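Local coordinates for extracellular solute-binding protein (Bordetella parapertussis, PDB 3PU5) that probably binds a small solute, possibly a polyamine, outside the cytoplasmic membrane and delivers it to a membrane transporter for uptake, at residues 50-55 with 74-79. Sequence-based numbering, arbitrary orientation.
Sequences KILSSR and IRAKKL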
ATOM      1  N   LYS A  50       5.491 -18.035 -11.532  1.00 15.38           N
ATOM      2  CA  LYS A  50       4.777 -19.300 -11.624  1.00 19.01           C
ATOM      3  C   LYS A  50       3.554 -19.166 -12.517  1.00 18.49           C
ATOM      4  O   LYS A  50       3.293 -20.028 -13.348  1.00 17.33           O
ATOM      5  CB  LYS A  50       4.370 -19.812 -10.249  1.00 17.53           C
ATOM      6  CG  LYS A  50       3.709 -21.177 -10.296  1.00 23.06           C
ATOM      7  CD  LYS A  50       3.950 -21.923  -8.998  1.00 26.45           C
ATOM      8  CE  LYS A  50       3.271 -23.282  -8.987  1.00 24.29           C
ATOM      9  NZ  LYS A  50       3.523 -23.926  -7.675  1.00 26.49           N
ATOM     10  N   ILE A  51       2.814 -18.072 -12.352  1.00 16.62           N
ATOM     11  CA  ILE A  51       1.653 -17.822 -13.197  1.00 17.53           C
ATOM     12  C   ILE A  51       2.080 -17.530 -14.629  1.00 16.59           C
ATOM     13  O   ILE A  51       1.467 -18.004 -15.578  1.00 16.09           O
ATOM     14  CB  ILE A  51       0.800 -16.653 -12.681  1.00 16.40           C
ATOM     15  CG1 ILE A  51       0.113 -17.029 -11.362  1.00 14.57           C
ATOM     16  CG2 ILE A  51      -0.232 -16.269 -13.730  1.00 14.36           C
ATOM     17  CD1 ILE A  51      -0.314 -15.818 -10.538  1.00 14.24           C
ATOM     18  N   LEU A  52       3.140 -16.744 -14.775  1.00 17.88           N
ATOM     19  CA  LEU A  52       3.706 -16.465 -16.087  1.00 20.74           C
ATOM     20  C   LEU A  52       4.070 -17.749 -16.828  1.00 21.41           C
ATOM     21  O   LEU A  52       3.766 -17.908 -18.015  1.00 19.63           O
ATOM     22  CB  LEU A  52       4.967 -15.619 -15.929  1.00 19.92           C
ATOM     23  CG  LEU A  52       4.851 -14.171 -16.378  1.00 27.26           C
ATOM     24  CD1 LEU A  52       5.937 -13.328 -15.709  1.00 27.49           C
ATOM     25  CD2 LEU A  52       4.948 -14.114 -17.898  1.00 25.64           C
ATOM     26  N   SER A  53       4.729 -18.655 -16.111  1.00 22.17           N
ATOM     27  CA  SER A  53       5.304 -19.866 -16.698  1.00 21.47           C
ATOM     28  C   SER A  53       4.259 -20.914 -17.020  1.00 24.44           C
ATOM     29  O   SER A  53       4.529 -21.873 -17.745  1.00 25.92           O
ATOM     30  CB  SER A  53       6.301 -20.491 -15.725  1.00 21.10           C
ATOM     31  OG  SER A  53       7.271 -19.550 -15.313  1.00 29.74           O
ATOM     32  N   SER A  54       3.067 -20.745 -16.468  1.00 22.36           N
ATOM     33  CA  SER A  54       2.075 -21.806 -16.524  1.00 25.86           C
ATOM     34  C   SER A  54       1.663 -22.167 -17.946  1.00 26.38           C
ATOM     35  O   SER A  54       1.574 -21.308 -18.828  1.00 27.04           O
ATOM     36  CB  SER A  54       0.843 -21.447 -15.701  1.00 24.03           C
ATOM     37  OG  SER A  54      -0.121 -22.481 -15.783  1.00 26.82           O
ATOM     38  N   ARG A  55       1.421 -23.455 -18.146  1.00 26.62           N
ATOM     39  CA  ARG A  55       0.874 -23.960 -19.390  1.00 31.02           C
ATOM     40  C   ARG A  55      -0.310 -24.860 -19.051  1.00 32.10           C
ATOM     41  O   ARG A  55      -0.253 -25.640 -18.096  1.00 32.33           O
ATOM     42  CB  ARG A  55       1.941 -24.741 -20.161  1.00 31.81           C
ATOM     43  N   ILE A  74      -0.034  -8.294 -16.049  1.00 16.11           N
ATOM     44  CA  ILE A  74      -0.796  -7.381 -16.891  1.00 17.99           C
ATOM     45  C   ILE A  74      -0.174  -7.291 -18.275  1.00 18.45           C
ATOM     46  O   ILE A  74      -0.864  -7.414 -19.285  1.00 19.89           O
ATOM     47  CB  ILE A  74      -0.831  -5.971 -16.295  1.00 20.14           C
ATOM     48  CG1 ILE A  74      -1.843  -5.917 -15.159  1.00 17.76           C
ATOM     49  CG2 ILE A  74      -1.229  -4.952 -17.362  1.00 21.01           C
ATOM     50  CD1 ILE A  74      -3.256  -6.103 -15.644  1.00 17.46           C
ATOM     51  N   ARG A  75       1.135  -7.066 -18.306  1.00 17.67           N
ATOM     52  CA  ARG A  75       1.873  -6.927 -19.554  1.00 21.50           C
ATOM     53  C   ARG A  75       1.858  -8.215 -20.381  1.00 21.57           C
ATOM     54  O   ARG A  75       1.941  -8.168 -21.609  1.00 19.07           O
ATOM     55  CB  ARG A  75       3.316  -6.506 -19.267  1.00 23.12           C
ATOM     56  CG  ARG A  75       3.435  -5.129 -18.630  1.00 27.17           C
ATOM     57  CD  ARG A  75       2.842  -4.061 -19.531  1.00 33.36           C
ATOM     58  NE  ARG A  75       3.516  -4.021 -20.828  1.00 39.83           N
ATOM     59  CZ  ARG A  75       3.306  -3.089 -21.754  1.00 47.16           C
ATOM     60  NH1 ARG A  75       2.437  -2.104 -21.527  1.00 48.70           N
ATOM     61  NH2 ARG A  75       3.970  -3.137 -22.906  1.00 43.58           N
ATOM     62  N   ALA A  76       1.752  -9.360 -19.706  1.00 18.62           N
ATOM     63  CA  ALA A  76       1.758 -10.654 -20.387  1.00 15.15           C
ATOM     64  C   ALA A  76       0.357 -11.245 -20.613  1.00 15.87           C
ATOM     65  O   ALA A  76       0.230 -12.404 -21.003  1.00 15.59           O
ATOM     66  CB  ALA A  76       2.641 -11.641 -19.636  1.00 16.25           C
ATOM     67  N   LYS A  77      -0.679 -10.450 -20.357  1.00 14.12           N
ATOM     68  CA  LYS A  77      -2.067 -10.847 -20.626  1.00 17.43           C
ATOM     69  C   LYS A  77      -2.504 -12.121 -19.887  1.00 16.99           C
ATOM     70  O   LYS A  77      -3.176 -12.993 -20.465  1.00 16.28           O
ATOM     71  CB  LYS A  77      -2.301 -11.028 -22.133  1.00 17.69           C
ATOM     72  CG  LYS A  77      -1.592 -10.007 -23.016  1.00 17.77           C
ATOM     73  CD  LYS A  77      -2.075  -8.579 -22.776  1.00 21.14           C
ATOM     74  CE  LYS A  77      -1.370  -7.605 -23.732  1.00 25.42           C
ATOM     75  NZ  LYS A  77      -1.775  -6.180 -23.532  1.00 23.81           N
ATOM     76  N   LYS A  78      -2.140 -12.227 -18.613  1.00 13.36           N
ATOM     77  CA  LYS A  78      -2.443 -13.445 -17.856  1.00 14.29           C
ATOM     78  C   LYS A  78      -3.676 -13.318 -16.956  1.00 14.72           C
ATOM     79  O   LYS A  78      -4.053 -14.269 -16.271  1.00 15.00           O
ATOM     80  CB  LYS A  78      -1.227 -13.887 -17.039  1.00 13.02           C
ATOM     81  CG  LYS A  78      -0.054 -14.363 -17.897  1.00 16.65           C
ATOM     82  CD  LYS A  78      -0.415 -15.663 -18.606  1.00 16.85           C
ATOM     83  CE  LYS A  78       0.742 -16.189 -19.426  1.00 21.15           C
ATOM     84  NZ  LYS A  78       0.282 -17.323 -20.286  1.00 25.87           N
ATOM     85  N   LEU A  79      -4.316 -12.156 -16.972  1.00 13.92           N
ATOM     86  CA  LEU A  79      -5.425 -11.887 -16.062  1.00 13.42           C
ATOM     87  C   LEU A  79      -6.725 -11.718 -16.833  1.00 13.22           C
ATOM     88  O   LEU A  79      -6.731 -11.135 -17.903  1.00 14.10           O
ATOM     89  CB  LEU A  79      -5.125 -10.618 -15.269  1.00 14.24           C
ATOM     90  CG  LEU A  79      -3.762 -10.625 -14.573  1.00 14.47           C
ATOM     91  CD1 LEU A  79      -3.518  -9.289 -13.859  1.00 16.56           C
ATOM     92  CD2 LEU A  79      -3.696 -11.785 -13.597  1.00 14.14           C
TER
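Lys78 carries most of this contact, meeting the last turn of helix 44-53 at two places: its CB at Ile51 and its CE at the carbonyl O of Leu52. The root of the side chain comes first: CB of Lys78 lies 4.2 Å from CG2 of Ile51, the branch anti to the isoleucine's backbone N, and the two side chains pass each other in opposite directions. In Lys78 a bend at chi2 (-68°) sets CD, and the extended chi3 carries CE on to 3.8 Å from O of Leu52. NZ ends near the carbonyls of Leu52 and Ser54 with no hydrogen bond to either: it is 4.2 Å from O of Leu52 and 4.4 Å from O of Ser54, distances at which any attraction would be loose and electrostatic. Helix 67-75 closes with a Schellman motif whose C-prime residue is Lys77, at positive phi; its bonds run from Lys78 N to Leu73 O and, at 3.2 Å, from Lys77 N to Ile74 O. This turn puts Ala76 and Lys78 on the side facing helix 44-53, in the periplasmic-binding-protein fold of the family. A smaller apolar touch joins CD2 of Leu52 to CB of Ala76 at 3.8 Å; the leucine's chi1 of -109° lies away from a staggered value, and its side chain also touches Arg72 and Leu73. Ile51 is buried and also packs on Leu73 and on Ala63 and Phe65 of strand 62-65, whereas Leu52, Ala76 and Lys78 remain partly open to solvent.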